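Local structure of ribosomal RNA processing protein 6 (Trypanosoma brucei brucei, 4NLC) at residues K353-Q356 with I357-A361; V155-L158 with Q159-F162; I174-N178 with L179-H183; N248-L251 with H252-E256; H39-A42 with E43-K46. The protein probably degrades and trims RNA, ribosomal RNA precursors included, from the 3' end as an exosome-associated exoribonuclease, of which this chain is the catalytic core. The protein carries 1 engineered substitution. All coordinates share one frame; numbering follows the deposited sequence.

Contact 1 (K353-Q356 with I357-A361)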
loop_
_atom_site.group_PDB
_atom_site.type_symbol
_atom_site.label_atom_id
_atom_site.label_comp_id
_atom_site.label_asym_id
_atom_site.label_seq_id
_atom_site.Cartn_x
_atom_site.Cartn_y
_atom_site.Cartn_z
ATOM N N LYS A 353 20.643 23.480 -11.836
ATOM C CA LYS A 353 21.317 22.369 -11.152
ATOM C C LYS A 353 21.483 21.186 -12.136
ATOM O O LYS A 353 22.551 20.574 -12.178
ATOM C CB LYS A 353 20.517 21.941 -9.895
ATOM C CG LYS A 353 21.209 20.884 -9.035
ATOM C CD LYS A 353 21.311 21.296 -7.562
ATOM C CE LYS A 353 20.063 21.009 -6.750
ATOM N NZ LYS A 353 20.237 21.391 -5.323
ATOM N N LEU A 354 20.419 20.866 -12.923
ATOM C CA LEU A 354 20.463 19.787 -13.925
ATOM C C LEU A 354 21.485 20.143 -14.996
ATOM O O LEU A 354 22.272 19.291 -15.415
ATOM C CB LEU A 354 19.089 19.562 -14.573
ATOM C CG LEU A 354 17.974 19.054 -13.688
ATOM C CD1 LEU A 354 16.643 19.149 -14.405
ATOM C CD2 LEU A 354 18.207 17.626 -13.300
ATOM N N LEU A 355 21.500 21.415 -15.395
ATOM C CA LEU A 355 22.440 21.985 -16.354
ATOM C C LEU A 355 23.882 21.936 -15.809
ATOM O O LEU A 355 24.807 21.676 -16.573
ATOM C CB LEU A 355 22.012 23.426 -16.682
ATOM C CG LEU A 355 22.805 24.197 -17.728
ATOM C CD1 LEU A 355 22.931 23.410 -19.014
ATOM C CD2 LEU A 355 22.184 25.555 -17.984
ATOM N N GLN A 356 24.068 22.127 -14.492
ATOM C CA GLN A 356 25.407 22.061 -13.890
ATOM C C GLN A 356 25.958 20.627 -13.930
ATOM O O GLN A 356 27.157 20.429 -14.193
ATOM C CB GLN A 356 25.405 22.624 -12.448
ATOM C CG GLN A 356 26.787 23.099 -11.980
ATOM C CD GLN A 356 27.496 23.961 -13.000
ATOM O OE1 GLN A 356 27.021 25.038 -13.411
ATOM N NE2 GLN A 356 28.638 23.485 -13.452
ATOM N N ILE A 357 25.061 19.630 -13.699
ATOM C CA ILE A 357 25.368 18.191 -13.743
ATOM C C ILE A 357 25.979 17.845 -15.101
ATOM O O ILE A 357 27.022 17.202 -15.152
ATOM C CB ILE A 357 24.122 17.305 -13.402
ATOM C CG1 ILE A 357 23.812 17.350 -11.884
ATOM C CG2 ILE A 357 24.303 15.845 -13.897
ATOM C CD1 ILE A 357 22.380 16.824 -11.459
ATOM N N VAL A 358 25.336 18.298 -16.183
ATOM C CA VAL A 358 25.774 18.086 -17.559
ATOM C C VAL A 358 27.102 18.801 -17.827
ATOM O O VAL A 358 27.989 18.211 -18.446
ATOM C CB VAL A 358 24.686 18.514 -18.581
ATOM C CG1 VAL A 358 25.183 18.325 -20.023
ATOM C CG2 VAL A 358 23.386 17.746 -18.350
ATOM N N LYS A 359 27.214 20.078 -17.398
ATOM C CA LYS A 359 28.406 20.907 -17.592
ATOM C C LYS A 359 29.646 20.307 -16.948
ATOM O O LYS A 359 30.705 20.336 -17.561
ATOM C CB LYS A 359 28.177 22.339 -17.092
ATOM C CG LYS A 359 27.367 23.204 -18.039
ATOM C CD LYS A 359 26.943 24.488 -17.367
ATOM C CE LYS A 359 26.140 25.360 -18.289
ATOM N NZ LYS A 359 25.544 26.510 -17.568
ATOM N N ASP A 360 29.519 19.722 -15.748
ATOM C CA ASP A 360 30.651 19.101 -15.039
ATOM C C ASP A 360 31.142 17.795 -15.689
ATOM O O ASP A 360 32.245 17.322 -15.377
ATOM C CB ASP A 360 30.320 18.901 -13.544
ATOM C CG ASP A 360 30.017 20.177 -12.768
ATOM O OD1 ASP A 360 30.342 21.272 -13.268
ATOM O OD2 ASP A 360 29.466 20.078 -11.658
ATOM N N ALA A 361 30.352 17.241 -16.629
ATOM C CA ALA A 361 30.694 16.005 -17.332
ATOM C C ALA A 361 31.170 16.175 -18.788
ATOM O O ALA A 361 31.847 15.277 -19.292
ATOM C CB ALA A 361 29.531 15.038 -17.273
HETATM O O HOH W 1 24.466 25.968 -14.482
#

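Contact 2 (V155-L158 with Q159-F162)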
loop_
_atom_site.group_PDB
_atom_site.type_symbol
_atom_site.label_atom_id
_atom_site.label_comp_id
_atom_site.label_asym_id
_atom_site.label_seq_id
_atom_site.Cartn_x
_atom_site.Cartn_y
_atom_site.Cartn_z
ATOM N N VAL A 155 -0.137 -4.882 4.480
ATOM C CA VAL A 155 0.571 -5.084 5.749
ATOM C C VAL A 155 1.570 -3.934 5.941
ATOM O O VAL A 155 1.684 -3.383 7.025
ATOM C CB VAL A 155 1.261 -6.503 5.759
ATOM C CG1 VAL A 155 2.373 -6.610 6.806
ATOM C CG2 VAL A 155 0.227 -7.612 5.945
ATOM N N ARG A 156 2.277 -3.592 4.874
ATOM C CA ARG A 156 3.285 -2.536 4.853
ATOM C C ARG A 156 2.630 -1.151 4.983
ATOM O O ARG A 156 3.045 -0.344 5.796
ATOM C CB ARG A 156 4.128 -2.665 3.564
ATOM C CG ARG A 156 5.181 -3.759 3.693
ATOM C CD ARG A 156 5.794 -4.118 2.345
ATOM N NE ARG A 156 6.197 -5.527 2.316
ATOM C CZ ARG A 156 7.416 -5.969 2.606
ATOM N NH1 ARG A 156 8.377 -5.116 2.947
ATOM N NH2 ARG A 156 7.688 -7.264 2.548
ATOM N N TRP A 157 1.616 -0.888 4.184
ATOM C CA TRP A 157 0.860 0.364 4.164
ATOM C C TRP A 157 0.337 0.742 5.534
ATOM O O TRP A 157 0.565 1.877 5.971
ATOM C CB TRP A 157 -0.291 0.266 3.152
ATOM C CG TRP A 157 0.169 0.128 1.722
ATOM C CD1 TRP A 157 1.418 0.389 1.229
ATOM C CD2 TRP A 157 -0.630 -0.277 0.600
ATOM N NE1 TRP A 157 1.443 0.183 -0.133
ATOM C CE2 TRP A 157 0.193 -0.210 -0.549
ATOM C CE3 TRP A 157 -1.981 -0.637 0.442
ATOM C CZ2 TRP A 157 -0.282 -0.511 -1.837
ATOM C CZ3 TRP A 157 -2.448 -0.955 -0.833
ATOM C CH2 TRP A 157 -1.605 -0.880 -1.956
ATOM N N LEU A 158 -0.321 -0.232 6.239
ATOM C CA LEU A 158 -0.902 -0.051 7.571
ATOM C C LEU A 158 0.143 0.451 8.552
ATOM O O LEU A 158 -0.147 1.292 9.390
ATOM C CB LEU A 158 -1.522 -1.378 8.088
ATOM C CG LEU A 158 -2.896 -1.817 7.509
ATOM C CD1 LEU A 158 -3.328 -3.160 8.095
ATOM C CD2 LEU A 158 -3.961 -0.831 7.832
ATOM N N GLN A 159 1.375 -0.044 8.411
ATOM C CA GLN A 159 2.490 0.351 9.255
ATOM C C GLN A 159 2.945 1.760 8.928
ATOM O O GLN A 159 2.938 2.626 9.793
ATOM C CB GLN A 159 3.654 -0.653 9.152
ATOM C CG GLN A 159 3.276 -2.056 9.604
ATOM C CD GLN A 159 4.404 -3.035 9.419
ATOM O OE1 GLN A 159 5.586 -2.674 9.429
ATOM N NE2 GLN A 159 4.064 -4.311 9.308
ATOM N N LYS A 160 3.343 1.982 7.687
ATOM C CA LYS A 160 3.821 3.270 7.191
ATOM C C LYS A 160 2.903 4.421 7.579
ATOM O O LYS A 160 3.365 5.435 8.109
ATOM C CB LYS A 160 3.953 3.191 5.649
ATOM C CG LYS A 160 4.100 4.535 4.904
ATOM C CD LYS A 160 4.132 4.346 3.359
ATOM C CE LYS A 160 2.798 3.937 2.695
ATOM N NZ LYS A 160 2.986 3.548 1.262
ATOM N N ASP A 161 1.600 4.259 7.314
ATOM C CA ASP A 161 0.634 5.335 7.479
ATOM C C ASP A 161 0.009 5.452 8.834
ATOM O O ASP A 161 -0.348 6.562 9.213
ATOM C CB ASP A 161 -0.458 5.218 6.409
ATOM C CG ASP A 161 0.063 5.498 5.004
ATOM O OD1 ASP A 161 0.613 6.592 4.789
ATOM O OD2 ASP A 161 -0.105 4.617 4.108
ATOM N N PHE A 162 -0.229 4.334 9.526
ATOM C CA PHE A 162 -1.014 4.391 10.763
ATOM C C PHE A 162 -0.474 3.658 11.998
ATOM O O PHE A 162 -1.189 3.590 13.001
ATOM C CB PHE A 162 -2.433 3.839 10.465
ATOM C CG PHE A 162 -3.031 4.160 9.111
ATOM C CD1 PHE A 162 -3.346 5.476 8.764
ATOM C CD2 PHE A 162 -3.376 3.141 8.226
ATOM C CE1 PHE A 162 -3.936 5.770 7.525
ATOM C CE2 PHE A 162 -3.964 3.436 6.989
ATOM C CZ PHE A 162 -4.248 4.746 6.650
HETATM O O HOH W 2 0.771 -4.249 9.475
#

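Contact 3 (I174-N178 with L179-H183)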
loop_
_atom_site.group_PDB
_atom_site.type_symbol
_atom_site.label_atom_id
_atom_site.label_comp_id
_atom_site.label_asym_id
_atom_site.label_seq_id
_atom_site.Cartn_x
_atom_site.Cartn_y
_atom_site.Cartn_z
ATOM N N ILE A 174 -3.223 -16.366 -0.389
ATOM C CA ILE A 174 -2.298 -17.423 0.055
ATOM C C ILE A 174 -3.051 -18.765 0.080
ATOM O O ILE A 174 -2.491 -19.766 -0.359
ATOM C CB ILE A 174 -1.563 -17.087 1.391
ATOM C CG1 ILE A 174 -0.621 -15.856 1.217
ATOM C CG2 ILE A 174 -0.785 -18.310 1.932
ATOM C CD1 ILE A 174 0.090 -15.415 2.507
ATOM N N ALA A 175 -4.333 -18.769 0.527
ATOM C CA ALA A 175 -5.187 -19.972 0.518
ATOM C C ALA A 175 -5.282 -20.541 -0.908
ATOM O O ALA A 175 -5.017 -21.713 -1.116
ATOM C CB ALA A 175 -6.583 -19.633 1.035
ATOM N N LEU A 176 -5.586 -19.683 -1.896
ATOM C CA LEU A 176 -5.714 -20.098 -3.309
ATOM C C LEU A 176 -4.387 -20.627 -3.885
ATOM O O LEU A 176 -4.393 -21.684 -4.518
ATOM C CB LEU A 176 -6.341 -18.973 -4.148
ATOM C CG LEU A 176 -7.878 -18.802 -3.980
ATOM C CD1 LEU A 176 -8.368 -17.458 -4.501
ATOM C CD2 LEU A 176 -8.654 -19.892 -4.718
ATOM N N GLN A 177 -3.236 -19.962 -3.572
ATOM C CA GLN A 177 -1.904 -20.426 -3.995
ATOM C C GLN A 177 -1.632 -21.850 -3.441
ATOM O O GLN A 177 -1.147 -22.721 -4.172
ATOM C CB GLN A 177 -0.818 -19.473 -3.462
ATOM C CG GLN A 177 -0.722 -18.142 -4.193
ATOM C CD GLN A 177 0.356 -17.297 -3.560
ATOM O OE1 GLN A 177 0.141 -16.630 -2.550
ATOM N NE2 GLN A 177 1.571 -17.402 -4.063
ATOM N N ASN A 178 -1.944 -22.068 -2.134
ATOM C CA ASN A 178 -1.751 -23.362 -1.467
ATOM C C ASN A 178 -2.657 -24.477 -1.990
ATOM O O ASN A 178 -2.334 -25.630 -1.795
ATOM C CB ASN A 178 -1.866 -23.217 0.048
ATOM C CG ASN A 178 -0.562 -22.718 0.611
ATOM O OD1 ASN A 178 0.419 -23.454 0.748
ATOM N ND2 ASN A 178 -0.470 -21.435 0.787
ATOM N N LEU A 179 -3.773 -24.133 -2.645
ATOM C CA LEU A 179 -4.705 -25.074 -3.265
ATOM C C LEU A 179 -4.343 -25.243 -4.746
ATOM O O LEU A 179 -5.060 -25.931 -5.483
ATOM C CB LEU A 179 -6.152 -24.556 -3.159
ATOM C CG LEU A 179 -6.813 -24.576 -1.805
ATOM C CD1 LEU A 179 -7.960 -23.586 -1.757
ATOM C CD2 LEU A 179 -7.265 -25.968 -1.440
ATOM N N HIS A 180 -3.207 -24.622 -5.168
ATOM C CA HIS A 180 -2.664 -24.669 -6.519
ATOM C C HIS A 180 -3.682 -24.113 -7.512
ATOM O O HIS A 180 -3.947 -24.723 -8.554
ATOM C CB HIS A 180 -2.214 -26.107 -6.900
ATOM C CG HIS A 180 -1.106 -26.681 -6.076
ATOM N ND1 HIS A 180 -0.424 -25.925 -5.114
ATOM C CD2 HIS A 180 -0.610 -27.939 -6.071
ATOM C CE1 HIS A 180 0.455 -26.756 -4.574
ATOM N NE2 HIS A 180 0.387 -27.973 -5.126
ATOM N N MET A 181 -4.306 -22.987 -7.171
ATOM C CA MET A 181 -5.277 -22.471 -8.115
ATOM C C MET A 181 -5.086 -20.954 -8.351
ATOM O O MET A 181 -4.276 -20.338 -7.647
ATOM C CB MET A 181 -6.758 -22.883 -7.776
ATOM C CG MET A 181 -7.203 -22.744 -6.372
ATOM S SD MET A 181 -8.734 -23.703 -6.001
ATOM C CE MET A 181 -9.995 -22.783 -6.985
ATOM N N PRO A 182 -5.770 -20.362 -9.375
ATOM C CA PRO A 182 -5.664 -18.902 -9.594
ATOM C C PRO A 182 -6.006 -18.126 -8.321
ATOM O O PRO A 182 -6.757 -18.608 -7.478
ATOM C CB PRO A 182 -6.654 -18.640 -10.736
ATOM C CG PRO A 182 -6.727 -19.964 -11.471
ATOM C CD PRO A 182 -6.696 -20.977 -10.357
ATOM N N HIS A 183 -5.387 -16.969 -8.127
ATOM C CA HIS A 183 -5.515 -16.302 -6.837
ATOM C C HIS A 183 -5.749 -14.794 -6.859
ATOM O O HIS A 183 -5.643 -14.191 -5.787
ATOM C CB HIS A 183 -4.269 -16.633 -5.996
ATOM C CG HIS A 183 -3.011 -16.585 -6.793
ATOM N ND1 HIS A 183 -2.639 -17.637 -7.606
ATOM C CD2 HIS A 183 -2.121 -15.581 -6.948
ATOM C CE1 HIS A 183 -1.509 -17.269 -8.187
ATOM N NE2 HIS A 183 -1.153 -16.047 -7.816
#

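Contact 4 (N248-L251 with H252-E256)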
loop_
_atom_site.group_PDB
_atom_site.type_symbol
_atom_site.label_atom_id
_atom_site.label_comp_id
_atom_site.label_asym_id
_atom_site.label_seq_id
_atom_site.Cartn_x
_atom_site.Cartn_y
_atom_site.Cartn_z
ATOM N N ASN A 248 -2.519 -30.486 8.216
ATOM C CA ASN A 248 -3.672 -29.586 8.141
ATOM C C ASN A 248 -3.355 -28.365 7.250
ATOM O O ASN A 248 -2.570 -27.492 7.618
ATOM C CB ASN A 248 -4.173 -29.179 9.540
ATOM C CG ASN A 248 -5.525 -28.474 9.567
ATOM O OD1 ASN A 248 -5.752 -27.457 8.912
ATOM N ND2 ASN A 248 -6.430 -28.941 10.410
ATOM N N MET A 249 -3.964 -28.345 6.062
ATOM C CA MET A 249 -3.789 -27.313 5.050
ATOM C C MET A 249 -4.397 -25.962 5.497
ATOM O O MET A 249 -3.814 -24.920 5.195
ATOM C CB MET A 249 -4.318 -27.822 3.700
ATOM C CG MET A 249 -3.435 -27.467 2.520
ATOM S SD MET A 249 -1.720 -28.045 2.627
ATOM C CE MET A 249 -0.925 -26.782 1.734
ATOM N N LEU A 250 -5.509 -25.981 6.278
ATOM C CA LEU A 250 -6.118 -24.753 6.833
ATOM C C LEU A 250 -5.158 -24.048 7.816
ATOM O O LEU A 250 -4.937 -22.840 7.685
ATOM C CB LEU A 250 -7.524 -24.975 7.456
ATOM C CG LEU A 250 -8.196 -23.728 8.091
ATOM C CD1 LEU A 250 -8.391 -22.570 7.086
ATOM C CD2 LEU A 250 -9.504 -24.073 8.797
ATOM N N LEU A 251 -4.550 -24.816 8.742
ATOM C CA LEU A 251 -3.554 -24.311 9.708
ATOM C C LEU A 251 -2.297 -23.813 8.992
ATOM O O LEU A 251 -1.722 -22.818 9.424
ATOM C CB LEU A 251 -3.161 -25.380 10.737
ATOM C CG LEU A 251 -3.913 -25.377 12.046
ATOM C CD1 LEU A 251 -3.639 -26.671 12.822
ATOM C CD2 LEU A 251 -3.524 -24.168 12.911
ATOM N N HIS A 252 -1.890 -24.487 7.889
ATOM C CA HIS A 252 -0.726 -24.073 7.084
ATOM C C HIS A 252 -0.954 -22.662 6.493
ATOM O O HIS A 252 -0.067 -21.816 6.546
ATOM C CB HIS A 252 -0.405 -25.094 5.980
ATOM C CG HIS A 252 0.725 -24.676 5.093
ATOM N ND1 HIS A 252 2.035 -24.723 5.521
ATOM C CD2 HIS A 252 0.698 -24.197 3.826
ATOM C CE1 HIS A 252 2.761 -24.268 4.516
ATOM N NE2 HIS A 252 2.001 -23.931 3.479
ATOM N N VAL A 253 -2.165 -22.396 6.012
ATOM C CA VAL A 253 -2.506 -21.109 5.409
ATOM C C VAL A 253 -2.538 -20.000 6.478
ATOM O O VAL A 253 -1.984 -18.927 6.254
ATOM C CB VAL A 253 -3.778 -21.205 4.540
ATOM C CG1 VAL A 253 -4.175 -19.837 4.016
ATOM C CG2 VAL A 253 -3.536 -22.162 3.366
ATOM N N PHE A 254 -3.088 -20.292 7.664
ATOM C CA PHE A 254 -3.059 -19.371 8.798
ATOM C C PHE A 254 -1.606 -19.093 9.187
ATOM O O PHE A 254 -1.293 -17.968 9.533
ATOM C CB PHE A 254 -3.804 -19.968 9.996
ATOM C CG PHE A 254 -5.259 -19.567 10.065
ATOM C CD1 PHE A 254 -5.628 -18.286 10.484
ATOM C CD2 PHE A 254 -6.259 -20.473 9.746
ATOM C CE1 PHE A 254 -6.977 -17.916 10.563
ATOM C CE2 PHE A 254 -7.613 -20.095 9.806
ATOM C CZ PHE A 254 -7.960 -18.827 10.229
ATOM N N GLN A 255 -0.720 -20.113 9.076
ATOM C CA GLN A 255 0.714 -19.999 9.407
ATOM C C GLN A 255 1.462 -19.129 8.424
ATOM O O GLN A 255 2.232 -18.263 8.833
ATOM C CB GLN A 255 1.376 -21.385 9.574
ATOM C CG GLN A 255 0.973 -22.025 10.911
ATOM C CD GLN A 255 1.133 -23.527 11.009
ATOM O OE1 GLN A 255 1.242 -24.258 10.017
ATOM N NE2 GLN A 255 1.078 -24.025 12.228
ATOM N N GLU A 256 1.206 -19.336 7.125
ATOM C CA GLU A 256 1.797 -18.543 6.052
ATOM C C GLU A 256 1.343 -17.083 6.130
ATOM O O GLU A 256 2.177 -16.199 5.961
ATOM C CB GLU A 256 1.506 -19.186 4.687
ATOM C CG GLU A 256 2.211 -20.524 4.524
ATOM C CD GLU A 256 3.693 -20.437 4.221
ATOM O OE1 GLU A 256 4.502 -20.426 5.178
ATOM O OE2 GLU A 256 4.049 -20.397 3.021
HETATM O O HOH W 3 0.027 -27.377 9.414
#

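Contact 5 (H39-A42 with E43-K46)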
loop_
_atom_site.group_PDB
_atom_site.type_symbol
_atom_site.label_atom_id
_atom_site.label_comp_id
_atom_site.label_asym_id
_atom_site.label_seq_id
_atom_site.Cartn_x
_atom_site.Cartn_y
_atom_site.Cartn_z
ATOM N N HIS A 39 9.762 -5.102 14.129
ATOM C CA HIS A 39 8.310 -5.154 14.060
ATOM C C HIS A 39 7.876 -5.129 15.543
ATOM O O HIS A 39 8.253 -6.042 16.287
ATOM C CB HIS A 39 7.909 -6.465 13.385
ATOM C CG HIS A 39 6.455 -6.617 13.110
ATOM N ND1 HIS A 39 5.512 -6.576 14.129
ATOM C CD2 HIS A 39 5.839 -6.910 11.944
ATOM C CE1 HIS A 39 4.358 -6.847 13.544
ATOM N NE2 HIS A 39 4.507 -7.039 12.223
ATOM N N PRO A 40 7.129 -4.102 16.010
ATOM C CA PRO A 40 6.842 -4.008 17.455
ATOM C C PRO A 40 5.867 -5.042 18.013
ATOM O O PRO A 40 5.795 -5.211 19.224
ATOM C CB PRO A 40 6.347 -2.580 17.629
ATOM C CG PRO A 40 5.805 -2.197 16.318
ATOM C CD PRO A 40 6.620 -2.914 15.289
ATOM N N PHE A 41 5.149 -5.750 17.153
ATOM C CA PHE A 41 4.258 -6.808 17.625
ATOM C C PHE A 41 4.783 -8.221 17.267
ATOM O O PHE A 41 4.030 -9.181 17.352
ATOM C CB PHE A 41 2.818 -6.566 17.141
ATOM C CG PHE A 41 2.189 -5.418 17.882
ATOM C CD1 PHE A 41 1.728 -5.579 19.185
ATOM C CD2 PHE A 41 2.105 -4.159 17.301
ATOM C CE1 PHE A 41 1.188 -4.494 19.891
ATOM C CE2 PHE A 41 1.535 -3.090 17.991
ATOM C CZ PHE A 41 1.106 -3.255 19.290
ATOM N N ALA A 42 6.077 -8.350 16.909
ATOM C CA ALA A 42 6.656 -9.649 16.512
ATOM C C ALA A 42 6.489 -10.736 17.568
ATOM O O ALA A 42 6.028 -11.821 17.237
ATOM C CB ALA A 42 8.119 -9.507 16.105
ATOM N N GLU A 43 6.771 -10.415 18.832
ATOM C CA GLU A 43 6.648 -11.345 19.965
ATOM C C GLU A 43 5.183 -11.749 20.214
ATOM O O GLU A 43 4.914 -12.919 20.444
ATOM C CB GLU A 43 7.279 -10.758 21.246
ATOM C CG GLU A 43 8.732 -10.348 21.089
ATOM C CD GLU A 43 8.995 -8.904 20.684
ATOM O OE1 GLU A 43 8.099 -8.251 20.093
ATOM O OE2 GLU A 43 10.125 -8.433 20.946
ATOM N N ARG A 44 4.241 -10.792 20.138
ATOM C CA ARG A 44 2.820 -11.115 20.322
ATOM C C ARG A 44 2.277 -12.027 19.197
ATOM O O ARG A 44 1.595 -13.006 19.498
ATOM C CB ARG A 44 1.978 -9.847 20.467
ATOM C CG ARG A 44 0.640 -10.113 21.123
ATOM C CD ARG A 44 -0.166 -8.846 21.293
ATOM N NE ARG A 44 0.377 -7.940 22.309
ATOM C CZ ARG A 44 -0.119 -6.734 22.549
ATOM N NH1 ARG A 44 -1.170 -6.297 21.873
ATOM N NH2 ARG A 44 0.429 -5.956 23.472
ATOM N N ILE A 45 2.590 -11.715 17.915
ATOM C CA ILE A 45 2.139 -12.515 16.765
ATOM C C ILE A 45 2.724 -13.953 16.811
ATOM O O ILE A 45 2.011 -14.929 16.537
ATOM C CB ILE A 45 2.408 -11.787 15.415
ATOM C CG1 ILE A 45 1.650 -10.416 15.332
ATOM C CG2 ILE A 45 2.108 -12.691 14.211
ATOM C CD1 ILE A 45 1.991 -9.525 14.087
ATOM N N LYS A 46 4.006 -14.084 17.159
ATOM C CA LYS A 46 4.646 -15.405 17.254
ATOM C C LYS A 46 4.127 -16.218 18.454
ATOM O O LYS A 46 4.249 -17.427 18.438
ATOM C CB LYS A 46 6.180 -15.289 17.283
ATOM C CG LYS A 46 6.766 -14.761 15.968
ATOM C CD LYS A 46 8.147 -14.234 16.158
ATOM C CE LYS A 46 8.706 -13.686 14.870
ATOM N NZ LYS A 46 10.061 -13.086 15.072
HETATM O O HOH W 4 5.085 -7.873 20.689
#

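Contact 1 (K353-Q356 with I357-A361)
Gln356 and Asp360 join their side chains one helical turn apart: NE2 of Gln356 gives a hydrogen bond to OD1 of Asp360 at 2.8 Å. The bond leaves in the plane of the amide but reaches the acceptor from above the carboxylate plane, 39° out of it, and the two flat groups are turned 43° against each other. Gln356 gets there by a fold in its chain, CG anti to the backbone N and then a bend at chi2 (47°), which lays the amide along the helix. Its other end, OE1, accepts from a water at 2.9 Å, and NZ of Lys359 makes a weak bond to that same water. Lys359 runs extended past Leu355, with NZ 3.5 Å from CD2 of Leu355 and CE against CG and CD1. Beneath these side chains the helix 351-359 carries its regular bonds, among them Lys359 N to Leu355 O at 3.0 Å and Asp360 N to Gln356 O at 2.9 Å. The buried side of the same turn, Leu354 and Leu355, packs on Val336 of helix 333-339, and Leu354 also on Ile298 and Trp301 of helix 289-309, within the helical HRDC domain. The Gln356 amide, engaged at both ends but on the exposed side of the helix, should be only modestly restrained in its rotation; it ties Asp360 directly and Lys359 weakly, through the water.

Contact 2 (V155-L158 with Q159-F162)
Leu158 and Phe162 meet on the buried side of helix 152-162, CD2 of the leucine 4.0 Å from CD2 of the ring, the two side chains lying aslant. One face of the Phe162 ring is taken by CB of its neighbour Asp161, and beyond the helix Leu158 packs on Leu97 and Met112 of the central sheet. Gln159 is buried too, although polar: it lies along Val155, NE2 3.8 Å from CG1, and its amide is satisfied by Glu263 O, Tyr265 N and a water that bridges NE2 to Val155 O, which it meets at 2.8 Å. This is the helix of a beta-alpha-beta unit, between strands 145-148 and 169-171 of the RNase H-like exonuclease domain. The more open flank belongs to Trp157 and Lys160. The lysine runs beside the indole and, by a bend at chi3 (71°), brings NZ to 3.5 Å from CD1 of Trp157; its ammonium is held by hydrogen bonds to NE2 of His99 and O of Gln106, while the indole stacks on His99.

Contact 3 (I174-N178 with L179-H183)
A Schellman motif ends helix 172-178, with His180 as its C-prime residue at positive phi (59°). Met181 N bonds to Leu176 O at 3.0 Å, and His180 N to Gln177 O at 3.0 Å from well above the carbonyl plane. The His180 ring bends back to the same carbonyl, its ND1 making a weak but straight bond to Gln177 O at 3.4 Å, with the oxygen in the ring plane. Beyond the cap the chain folds over the helix: Leu176 CD2 rests on CG of Met181 at 3.6 Å, and CB of Leu176 rests on CB of His183. Gln177 lays CG over the centre of one His183 ring face, a CH-pi contact of 3.9 Å to the centroid. CG of His183 stands between its backbone N and carbonyl carbon (chi1 42°), and this rotation also lets ND1 bond to Met181 O at 3.2 Å, on a lone pair and in the ring plane. Leu176 and Leu179 pack against Leu233 of helix 226-238. Backbone and imidazole donors together engage the carbonyls of Leu176 and Gln177, and the ND1 bond with the methylene on its face should restrict rotation of the His183 ring.

Contact 4 (N248-L251 with H252-E256)
Phe254 lies side by side with Leu250, one turn earlier in the helix, both side chains pointing the same way. Its CB sits 3.6 Å from Leu251 O, and CG comes near Leu250 O. Further out, CD2 meets Leu250 O at 3.4 Å, the oxygen lying at the ring edge and near the ring plane, and CE2 ends 3.8 Å from CD1 of Leu250, the apolar part of the pair. On a different flank of the helix, Met249 runs alongside His252. A bend at chi2 (57°) and another at chi3 bring SD to 5.3 Å from the centroid of the His252 imidazole, an oblique sulfur-aromatic contact, and put CE of Met249 3.7 Å from CD2 of His252. CG of Glu256 lies over one face of that ring, offset toward the rim. The start of the helix is secured by Asn248: its OD1 accepts from Leu251 N at 2.9 Å in an Asx motif, and its carbonyl takes His252 N at 3.1 Å. A water gives a hydrogen bond to that same Asn248 O and a weak one to OE1 of Gln255. Met249, His252 and Val253 of helix 249-261 pack against helix 172-178, while Leu250 touches Leu238 of helix 226-238 and Phe254 meets Phe170 of strand 169-171 edge-to-face.

Contact 5 (H39-A42 with E43-K46)
Phe41, at the N-cap position of helix 42-46, gives its carbonyl to Ile45 N at 3.0 Å, and Ala42 O takes Lys46 N. The type I turn from His39 to Ala42 leads in, closed by Ala42 N to His39 O. The imidazole of His39 is used at both nitrogens: ND1 accepts from Phe41 N at 3.2 Å, with the donor in the ring plane, and NE2 bonds to Ser261 O. A single water serves three groups, giving hydrogen bonds to Pro40 O and to OE1 of Glu43 and accepting from Arg44 N, each at 3.1 Å. The CD1 methyl of Ile45 makes an apolar contact, 3.6 Å from CE1 of His39. Phe41 also meets the rings of Tyr24 and Tyr165. Arg44 lies alongside Phe41, and its NH1 is paired in a salt bridge with Glu27. The ring and guanidinium planes stand 66° apart, and CE1 of Phe41 sits over one face of the Arg44 guanidinium, 3.6 Å from NH1.

In the fold
Contacts 2 to 5 lie in the larger, exonuclease-bearing lobe, while contact 1 stands apart in the HRDC domain, its centre about 38 Å from that of contact 2 and about 56 Å from that of contact 4. Contacts 3 and 4 are the nearest pair, about 12 Å between centres: OD1 of Asn178 approaches CD2 of His252 at 3.2 Å, and CA of Ala175 packs on CG1 of Val253 at 3.6 Å. Contacts 2 and 5 touch through NE2 of Gln159 and NE2 of His39, 4.0 Å apart. Helix 249-261 is shared ground, since contact 4 lies on it and its Arg258 and Ser261 meet contact 5. Bound PEG lies about 6 Å from the Phe162 side chain of contact 2 and about 10 Å from that of Pro40 in contact 5.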